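Local coordinates for uncharacterized protein Rv1825/MT1873 (Mycobacterium tuberculosis, PDB 3GMG), which is of unknown function, belongs to the UPF0749 (DUF881) family and is probably associated with the mycobacterial cell membrane, at residues S105-G110 / D142-T147; I40-P45 / G134-Q139; S77-V82 / T147-P152. All coordinates share one frame; numbering follows the deposited sequence. Where two conformers were deposited one is given.

Contact 1: S105-G110 / D142-T147; sequences SILAIG and DRVDVT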
loop_
_atom_site.group_PDB
_atom_site.type_symbol
_atom_site.label_atom_id
_atom_site.label_comp_id
_atom_site.label_asym_id
_atom_site.label_seq_id
_atom_site.Cartn_x
_atom_site.Cartn_y
_atom_site.Cartn_z
ATOM N N SER A 105 -4.922 -16.347 13.635
ATOM C CA SER A 105 -3.754 -17.065 13.091
ATOM C C SER A 105 -3.245 -16.257 11.919
ATOM O O SER A 105 -4.015 -15.904 11.030
ATOM C CB SER A 105 -4.167 -18.473 12.628
ATOM O OG SER A 105 -3.037 -19.312 12.396
ATOM N N ILE A 106 -1.957 -15.935 11.924
ATOM C CA ILE A 106 -1.361 -15.196 10.817
ATOM C C ILE A 106 -0.321 -16.085 10.174
ATOM O O ILE A 106 0.565 -16.580 10.858
ATOM C CB ILE A 106 -0.734 -13.859 11.254
ATOM C CG1 ILE A 106 -1.783 -12.984 11.970
ATOM C CG2 ILE A 106 -0.140 -13.133 10.050
ATOM C CD1 ILE A 106 -1.765 -13.111 13.488
ATOM N N LEU A 107 -0.449 -16.288 8.873
ATOM C CA LEU A 107 0.489 -17.102 8.087
ATOM C C LEU A 107 1.330 -16.163 7.259
ATOM O O LEU A 107 0.814 -15.244 6.646
ATOM C CB LEU A 107 -0.261 -18.045 7.159
ATOM C CG LEU A 107 -1.305 -18.953 7.804
ATOM C CD1 LEU A 107 -2.124 -19.651 6.743
ATOM C CD2 LEU A 107 -0.602 -20.006 8.649
ATOM N N ALA A 108 2.634 -16.363 7.258
ATOM C CA ALA A 108 3.541 -15.523 6.462
ATOM C C ALA A 108 4.628 -16.385 5.846
ATOM O O ALA A 108 5.206 -17.235 6.517
ATOM C CB ALA A 108 4.158 -14.464 7.291
ATOM N N ILE A 109 4.889 -16.149 4.572
ATOM C CA ILE A 109 5.927 -16.850 3.820
ATOM C C ILE A 109 7.149 -15.963 3.733
ATOM O O ILE A 109 7.047 -14.800 3.333
ATOM C CB ILE A 109 5.436 -17.255 2.433
ATOM C CG1 ILE A 109 4.366 -18.360 2.530
ATOM C CG2 ILE A 109 6.604 -17.762 1.556
ATOM C CD1 ILE A 109 3.579 -18.603 1.261
ATOM N N GLY A 110 8.288 -16.500 4.135
ATOM C CA GLY A 110 9.560 -15.755 4.176
ATOM C C GLY A 110 10.606 -16.567 4.908
ATOM O O GLY A 110 10.370 -17.734 5.210
ATOM N N ASP A 142 8.873 -25.264 7.671
ATOM C CA ASP A 142 9.485 -25.443 6.365
ATOM C C ASP A 142 8.492 -25.214 5.220
ATOM O O ASP A 142 8.885 -24.941 4.092
ATOM C CB ASP A 142 10.105 -26.836 6.258
ATOM C CG ASP A 142 11.354 -26.992 7.113
ATOM O OD1 ASP A 142 11.930 -25.980 7.583
ATOM O OD2 ASP A 142 11.779 -28.153 7.308
ATOM N N ARG A 143 7.190 -25.305 5.503
ATOM C CA ARG A 143 6.151 -25.039 4.519
ATOM C C ARG A 143 4.919 -24.434 5.177
ATOM O O ARG A 143 4.345 -25.010 6.092
ATOM C CB ARG A 143 5.704 -26.314 3.803
ATOM C CG ARG A 143 4.561 -26.106 2.838
ATOM C CD ARG A 143 4.183 -27.381 2.096
ATOM N NE ARG A 143 2.905 -27.217 1.442
ATOM C CZ ARG A 143 2.207 -28.211 0.903
ATOM N NH1 ARG A 143 2.681 -29.461 0.950
ATOM N NH2 ARG A 143 1.034 -27.957 0.336
ATOM N N VAL A 144 4.505 -23.303 4.631
ATOM C CA VAL A 144 3.284 -22.602 4.995
ATOM C C VAL A 144 2.520 -22.353 3.705
ATOM O O VAL A 144 3.135 -21.993 2.690
ATOM C CB VAL A 144 3.664 -21.260 5.651
ATOM C CG1 VAL A 144 2.432 -20.354 5.821
ATOM C CG2 VAL A 144 4.375 -21.489 6.981
ATOM N N ASP A 145 1.206 -22.549 3.705
ATOM C CA ASP A 145 0.376 -22.299 2.527
ATOM C C ASP A 145 -0.530 -21.092 2.727
ATOM O O ASP A 145 -1.257 -21.021 3.710
ATOM C CB ASP A 145 -0.508 -23.506 2.188
ATOM C CG ASP A 145 0.284 -24.734 1.709
ATOM O OD1 ASP A 145 1.520 -24.696 1.576
ATOM O OD2 ASP A 145 -0.383 -25.766 1.481
ATOM N N VAL A 146 -0.452 -20.140 1.801
ATOM C CA VAL A 146 -1.290 -18.955 1.790
ATOM C C VAL A 146 -2.228 -19.109 0.613
ATOM O O VAL A 146 -1.823 -18.923 -0.538
ATOM C CB VAL A 146 -0.444 -17.661 1.679
ATOM C CG1 VAL A 146 -1.342 -16.450 1.374
ATOM C CG2 VAL A 146 0.346 -17.456 2.973
ATOM N N THR A 147 -3.470 -19.473 0.880
ATOM C CA THR A 147 -4.391 -19.829 -0.193
ATOM C C THR A 147 -5.509 -18.816 -0.404
ATOM O O THR A 147 -6.196 -18.870 -1.433
ATOM C CB THR A 147 -5.020 -21.233 0.058
ATOM O OG1 THR A 147 -5.761 -21.207 1.277
ATOM C CG2 THR A 147 -3.949 -22.301 0.138
#
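Where strand 143-146 passes over the five-stranded antiparallel sheet of this DUF881 domain, it crosses the central strand 104-109 at a steep angle. The two short axes come within 6.7 Å at an angle of 109°, so no backbone hydrogen bond joins them and the join is made by aliphatic side chains. Leu107 and Ile109, alternate residues on one face of the sheet, meet Val144 and Val146, alternate residues of the crossing strand. Leu107 CG and Ile109 CG1 both stand beside the backbone N, anti to the carbonyl carbon. Val144 points its CB at the sheet and crosses Leu107 obliquely, its CG1, anti to its own N, lying 3.8 Å from Leu107 CB. Ile109 rises next to this pair with an extended chain (chi2 166°) that carries its CD1 to 3.8 Å from Val146 CG2, again obliquely. Tyr157 of the second subunit also packs on Ile109. On the outer side of strand 143-146, Arg143 grips Asp145 side-on: NE reaches OD1 of Asp145 at 2.9 Å, nearly straight and in the guanidinium plane, while NH2 donates to OD2 in a more bent bond, tilted from that plane, completing a salt bridge. Both carboxylate oxygens use syn lone pairs, and OD1 is also bonded to Thr34 of the paired strand 33-35. Back at the interface, Leu107 CD1 lies against the crossing strand's backbone, 3.4 Å from Asp145 O.

Contact 2: I40-P45 / G134-Q139; sequences ITIDDP and GRMVVQ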
loop_
_atom_site.group_PDB
_atom_site.type_symbol
_atom_site.label_atom_id
_atom_site.label_comp_id
_atom_site.label_asym_id
_atom_site.label_seq_id
_atom_site.Cartn_x
_atom_site.Cartn_y
_atom_site.Cartn_z
ATOM N N ILE A 40 1.671 -17.625 13.215
ATOM C CA ILE A 40 1.582 -16.844 14.426
ATOM C C ILE A 40 0.180 -17.009 14.969
ATOM O O ILE A 40 -0.785 -16.736 14.264
ATOM C CB ILE A 40 1.813 -15.352 14.138
ATOM C CG1 ILE A 40 3.170 -15.157 13.447
ATOM C CG2 ILE A 40 1.701 -14.523 15.431
ATOM C CD1 ILE A 40 3.290 -13.895 12.672
ATOM N N THR A 41 0.072 -17.479 16.203
ATOM C CA THR A 41 -1.218 -17.567 16.888
ATOM C C THR A 41 -1.305 -16.458 17.930
ATOM O O THR A 41 -0.361 -16.246 18.691
ATOM C CB THR A 41 -1.377 -18.901 17.571
ATOM O OG1 THR A 41 -1.216 -19.943 16.610
ATOM C CG2 THR A 41 -2.743 -18.993 18.226
ATOM N N ILE A 42 -2.424 -15.738 17.944
ATOM C CA ILE A 42 -2.679 -14.713 18.952
ATOM C C ILE A 42 -3.943 -15.096 19.720
ATOM O O ILE A 42 -5.041 -15.136 19.137
ATOM C CB ILE A 42 -2.868 -13.312 18.334
ATOM C CG1 ILE A 42 -1.573 -12.872 17.649
ATOM C CG2 ILE A 42 -3.223 -12.312 19.439
ATOM C CD1 ILE A 42 -1.641 -11.539 16.939
ATOM N N ASP A 43 -3.762 -15.432 20.990
ATOM C CA ASP A 43 -4.886 -15.646 21.890
ATOM C C ASP A 43 -5.134 -14.339 22.625
ATOM O O ASP A 43 -4.199 -13.729 23.167
ATOM C CB ASP A 43 -4.591 -16.778 22.869
ATOM C CG ASP A 43 -5.849 -17.277 23.577
ATOM O OD1 ASP A 43 -6.791 -17.746 22.891
ATOM O OD2 ASP A 43 -5.879 -17.225 24.810
ATOM N N ASP A 44 -6.395 -13.913 22.637
ATOM C CA ASP A 44 -6.788 -12.612 23.178
ATOM C C ASP A 44 -8.022 -12.789 24.064
ATOM O O ASP A 44 -9.134 -12.432 23.659
ATOM C CB ASP A 44 -7.088 -11.651 22.037
ATOM C CG ASP A 44 -7.376 -10.236 22.507
ATOM O OD1 ASP A 44 -7.016 -9.893 23.656
ATOM O OD2 ASP A 44 -7.949 -9.469 21.722
ATOM N N PRO A 45 -7.813 -13.327 25.270
ATOM C CA PRO A 45 -8.954 -13.653 26.144
ATOM C C PRO A 45 -9.703 -12.467 26.764
ATOM O O PRO A 45 -10.822 -12.666 27.270
ATOM C CB PRO A 45 -8.304 -14.507 27.225
ATOM C CG PRO A 45 -6.921 -13.984 27.310
ATOM C CD PRO A 45 -6.539 -13.743 25.881
ATOM N N GLY A 134 -2.953 -10.998 26.474
ATOM C CA GLY A 134 -2.909 -12.043 25.452
ATOM C C GLY A 134 -1.578 -12.768 25.373
ATOM O O GLY A 134 -0.639 -12.496 26.130
ATOM N N ARG A 135 -1.511 -13.727 24.459
ATOM C CA ARG A 135 -0.340 -14.579 24.243
ATOM C C ARG A 135 -0.120 -14.704 22.749
ATOM O O ARG A 135 -1.091 -14.847 22.031
ATOM C CB ARG A 135 -0.603 -16.000 24.767
ATOM C CG ARG A 135 0.092 -16.362 26.053
ATOM C CD ARG A 135 0.379 -17.861 26.070
ATOM N NE ARG A 135 -0.757 -18.668 25.607
ATOM C CZ ARG A 135 -0.622 -19.811 24.936
ATOM N NH1 ARG A 135 0.595 -20.251 24.652
ATOM N NH2 ARG A 135 -1.687 -20.506 24.539
ATOM N N MET A 136 1.132 -14.733 22.319
ATOM C CA MET A 136 1.490 -15.045 20.955
ATOM C C MET A 136 2.348 -16.295 20.939
ATOM O O MET A 136 3.255 -16.440 21.762
ATOM C CB MET A 136 2.290 -13.887 20.331
ATOM C CG MET A 136 2.665 -14.062 18.845
ATOM S SD MET A 136 3.722 -12.667 18.140
ATOM C CE MET A 136 2.441 -11.421 17.923
ATOM N N VAL A 137 2.056 -17.197 20.008
ATOM C CA VAL A 137 2.905 -18.363 19.718
ATOM C C VAL A 137 3.405 -18.201 18.276
ATOM O O VAL A 137 2.627 -17.930 17.367
ATOM C CB VAL A 137 2.143 -19.700 19.855
ATOM C CG1 VAL A 137 3.058 -20.887 19.505
ATOM C CG2 VAL A 137 1.565 -19.838 21.265
ATOM N N VAL A 138 4.708 -18.372 18.072
ATOM C CA VAL A 138 5.342 -18.230 16.764
ATOM C C VAL A 138 5.935 -19.569 16.358
ATOM O O VAL A 138 6.859 -20.059 17.003
ATOM C CB VAL A 138 6.466 -17.168 16.832
ATOM C CG1 VAL A 138 7.119 -17.007 15.474
ATOM C CG2 VAL A 138 5.914 -15.831 17.292
ATOM N N GLN A 139 5.394 -20.171 15.317
ATOM C CA GLN A 139 5.856 -21.463 14.821
ATOM C C GLN A 139 6.581 -21.271 13.481
ATOM O O GLN A 139 5.975 -20.931 12.482
ATOM C CB GLN A 139 4.671 -22.423 14.649
ATOM C CG GLN A 139 5.023 -23.772 14.036
ATOM C CD GLN A 139 5.831 -24.618 14.987
ATOM O OE1 GLN A 139 5.316 -25.060 16.021
ATOM N NE2 GLN A 139 7.124 -24.791 14.703
HETATM O O HOH W 1 1.563 -20.540 15.953
#
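Val137 O is held by three contacts of unequal strength. The shortest is the hydrogen bond from Thr41 N at 2.8 Å, close to straight at 164°, with the donor in the carbonyl plane. A water donates a longer bond to the same oxygen and also lies 2.9 Å from Thr41 OG1, so it bridges side chain and backbone across the strands. The third is a CA-H...O contact from Ile40 CA. Thr41 OG1 can share this water because it stands beside its own backbone N, chi1 -56°. The return bond from Val137 N to Thr41 O closes the hydrogen-bonded pair Thr41-Val137, and Asp43 with Arg135 repeats the pattern two residues along. There Asp43 N approaches Arg135 O nearly along the C=O axis, at 2.9 Å. The charged ends of this second pair stay apart, Asp43 OD2 being 5.3 Å from Arg135 NH2, so the opposite charges are not in contact and could attract each other only at a distance. On the other face, Ile40 and Met136 lie side by side and point the same way. Ile40 CG2, anti to its backbone N, meets Met136 CG at 3.6 Å, and the bend at chi3 (-77°) brings Met136 CE to 4.2 Å from Ile42 CD1. Met119 of helix 112-119 and Leu61 of helix 51-63 add to this apolar layer. Beyond the last pair, Gly134 CA lies 3.1 Å from Asp43 O. Alternating hydrogen-bonded and non-hydrogen-bonded pairs, with helices on one face, are typical of an antiparallel sheet in an alpha+beta domain; strand 135-141 is here one of its two outermost strands within the chain.

Contact 3: S77-V82 / T147-P152; sequences SVRVGV and TALRQP
An edge strand lined by an irregular chain segment makes up this contact: strand 77-79, outermost in the five-stranded antiparallel sheet, and its continuation to Val82 are flanked by the loop 147-152. In place of a regular strand pairing, arginine side chains and two waters link the backbones. Arg79 CG stands anti to the backbone N (chi1 179°), and a bend at chi2 (63°) folds the chain along the Ala148 carbonyl. Its NH2 then gives a 2.8 Å hydrogen bond to Ala148 O, almost along the C=O axis and within the guanidinium plane. The same NH2 also bonds Val31 O, so two backbone carbonyls hold NH2 of this buried side chain. Ala148 CB points back at the strand, 3.7 Å from Arg79 N. One water accepts from Arg79 N and donates to Leu149 O, filling the place of a direct backbone bond. Arg150 crosses Arg79 at about a right angle, their CG atoms 3.6 Å apart and their guanidinium planes turned by 54°. A bend at chi3 lays the Arg150 guanidinium over Gly81, whose CA sits 3.5 Å above one face toward the rim, while NH1 forms a salt bridge with Asp83. Leu27 of the second subunit packs on Arg150 as well. At the guanidinium edge, a second water accepts from Arg150 NE at 2.9 Å and donates to Arg79 O.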
loop_
_atom_site.group_PDB
_atom_site.type_symbol
_atom_site.label_atom_id
_atom_site.label_comp_id
_atom_site.label_asym_id
_atom_site.label_seq_id
_atom_site.Cartn_x
_atom_site.Cartn_y
_atom_site.Cartn_z
ATOM N N SER A 77 -10.855 -15.979 6.353
ATOM C CA SER A 77 -9.463 -15.745 5.930
ATOM C C SER A 77 -9.368 -14.484 5.082
ATOM O O SER A 77 -10.266 -14.195 4.295
ATOM C CB SER A 77 -8.919 -16.935 5.150
ATOM O OG SER A 77 -9.037 -18.125 5.904
ATOM N N VAL A 78 -8.277 -13.739 5.233
ATOM C CA VAL A 78 -8.026 -12.546 4.437
ATOM C C VAL A 78 -6.596 -12.599 3.912
ATOM O O VAL A 78 -5.662 -12.777 4.672
ATOM C CB VAL A 78 -8.212 -11.267 5.251
ATOM C CG1 VAL A 78 -7.997 -10.034 4.361
ATOM C CG2 VAL A 78 -9.615 -11.226 5.877
ATOM N N ARG A 79 -6.446 -12.465 2.602
ATOM C CA ARG A 79 -5.146 -12.320 1.967
ATOM C C ARG A 79 -4.725 -10.876 2.085
ATOM O O ARG A 79 -5.415 -9.981 1.605
ATOM C CB ARG A 79 -5.246 -12.703 0.487
ATOM C CG ARG A 79 -3.925 -12.569 -0.278
ATOM C CD ARG A 79 -2.853 -13.522 0.259
ATOM N NE ARG A 79 -1.687 -13.582 -0.625
ATOM C CZ ARG A 79 -1.599 -14.298 -1.736
ATOM N NH1 ARG A 79 -0.483 -14.220 -2.477
ATOM N NH2 ARG A 79 -2.614 -15.055 -2.141
ATOM N N VAL A 80 -3.603 -10.639 2.733
ATOM C CA VAL A 80 -3.115 -9.280 2.923
ATOM C C VAL A 80 -2.523 -8.747 1.636
ATOM O O VAL A 80 -1.862 -9.463 0.890
ATOM C CB VAL A 80 -2.061 -9.211 4.051
ATOM C CG1 VAL A 80 -1.461 -7.814 4.178
ATOM C CG2 VAL A 80 -2.687 -9.609 5.371
ATOM N N GLY A 81 -2.802 -7.470 1.371
ATOM C CA GLY A 81 -2.156 -6.750 0.282
ATOM C C GLY A 81 -1.734 -5.367 0.720
ATOM O O GLY A 81 -1.926 -4.967 1.869
ATOM N N VAL A 82 -1.178 -4.622 -0.232
ATOM C CA VAL A 82 -0.536 -3.346 0.072
ATOM C C VAL A 82 -1.512 -2.328 0.668
ATOM O O VAL A 82 -1.138 -1.551 1.541
ATOM C CB VAL A 82 0.182 -2.778 -1.180
ATOM C CG1 VAL A 82 -0.818 -2.507 -2.304
ATOM C CG2 VAL A 82 0.969 -1.523 -0.811
ATOM N N THR A 147 -3.470 -19.473 0.880
ATOM C CA THR A 147 -4.391 -19.829 -0.193
ATOM C C THR A 147 -5.509 -18.816 -0.404
ATOM O O THR A 147 -6.196 -18.870 -1.433
ATOM C CB THR A 147 -5.020 -21.233 0.058
ATOM O OG1 THR A 147 -5.761 -21.207 1.277
ATOM C CG2 THR A 147 -3.949 -22.301 0.138
ATOM N N ALA A 148 -5.717 -17.908 0.554
ATOM C CA ALA A 148 -6.706 -16.862 0.390
ATOM C C ALA A 148 -6.286 -15.946 -0.749
ATOM O O ALA A 148 -5.110 -15.704 -0.931
ATOM C CB ALA A 148 -6.857 -16.058 1.700
ATOM N N LEU A 149 -7.267 -15.413 -1.479
ATOM C CA LEU A 149 -7.027 -14.531 -2.607
ATOM C C LEU A 149 -7.606 -13.148 -2.354
ATOM O O LEU A 149 -8.595 -12.992 -1.637
ATOM C CB LEU A 149 -7.657 -15.113 -3.880
ATOM C CG LEU A 149 -7.291 -16.558 -4.216
ATOM C CD1 LEU A 149 -8.011 -16.978 -5.503
ATOM C CD2 LEU A 149 -5.780 -16.770 -4.335
ATOM N N ARG A 150 -6.984 -12.135 -2.950
ATOM C CA ARG A 150 -7.521 -10.783 -2.865
ATOM C C ARG A 150 -8.651 -10.584 -3.858
ATOM O O ARG A 150 -8.652 -11.188 -4.931
ATOM C CB ARG A 150 -6.430 -9.760 -3.118
ATOM C CG ARG A 150 -5.374 -9.778 -2.049
ATOM C CD ARG A 150 -4.748 -8.427 -1.911
ATOM N NE ARG A 150 -5.550 -7.553 -1.057
ATOM C CZ ARG A 150 -5.555 -6.228 -1.121
ATOM N NH1 ARG A 150 -4.825 -5.587 -2.040
ATOM N NH2 ARG A 150 -6.320 -5.540 -0.278
ATOM N N GLN A 151 -9.594 -9.726 -3.468
ATOM C CA GLN A 151 -10.781 -9.425 -4.249
ATOM C C GLN A 151 -10.748 -7.947 -4.664
ATOM O O GLN A 151 -11.115 -7.078 -3.877
ATOM C CB GLN A 151 -12.031 -9.723 -3.412
ATOM C CG GLN A 151 -12.142 -11.179 -2.942
ATOM C CD GLN A 151 -12.180 -12.176 -4.100
ATOM O OE1 GLN A 151 -11.450 -13.172 -4.105
ATOM N NE2 GLN A 151 -13.036 -11.908 -5.084
ATOM N N PRO A 152 -10.321 -7.658 -5.903
ATOM C CA PRO A 152 -10.140 -6.273 -6.345
ATOM C C PRO A 152 -11.459 -5.547 -6.612
ATOM O O PRO A 152 -12.436 -6.186 -6.993
ATOM C CB PRO A 152 -9.394 -6.441 -7.665
ATOM C CG PRO A 152 -9.943 -7.702 -8.217
ATOM C CD PRO A 152 -10.175 -8.603 -7.026
HETATM O O HOH W 2 -8.911 -12.440 0.993
HETATM O O HOH W 3 -7.496 -8.377 0.946
#

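All three contacts reach one five-stranded antiparallel sheet, ordered 77-79, 68-72, 104-109, 37-43 and 135-141. Contact 2 pairs the last two strands, contact 1 lies on the middle one, and contact 3 borders the first. Centre to centre, contacts 2 and 3 lie about 21 Å apart, on opposite sides of the chain's centre, contacts 1 and 2 about 15 Å and contacts 1 and 3 about 13 Å. Ile106 N probably bonds Ile40 O, and Val146 CG1 packs on Arg79 CD. First segments run in the order 2, 3, 1 and second segments 2, 1, 3, so contact 2 crosses both others, contact 1 falls between the segments of contact 3, and the C-terminal part ties across the sheet.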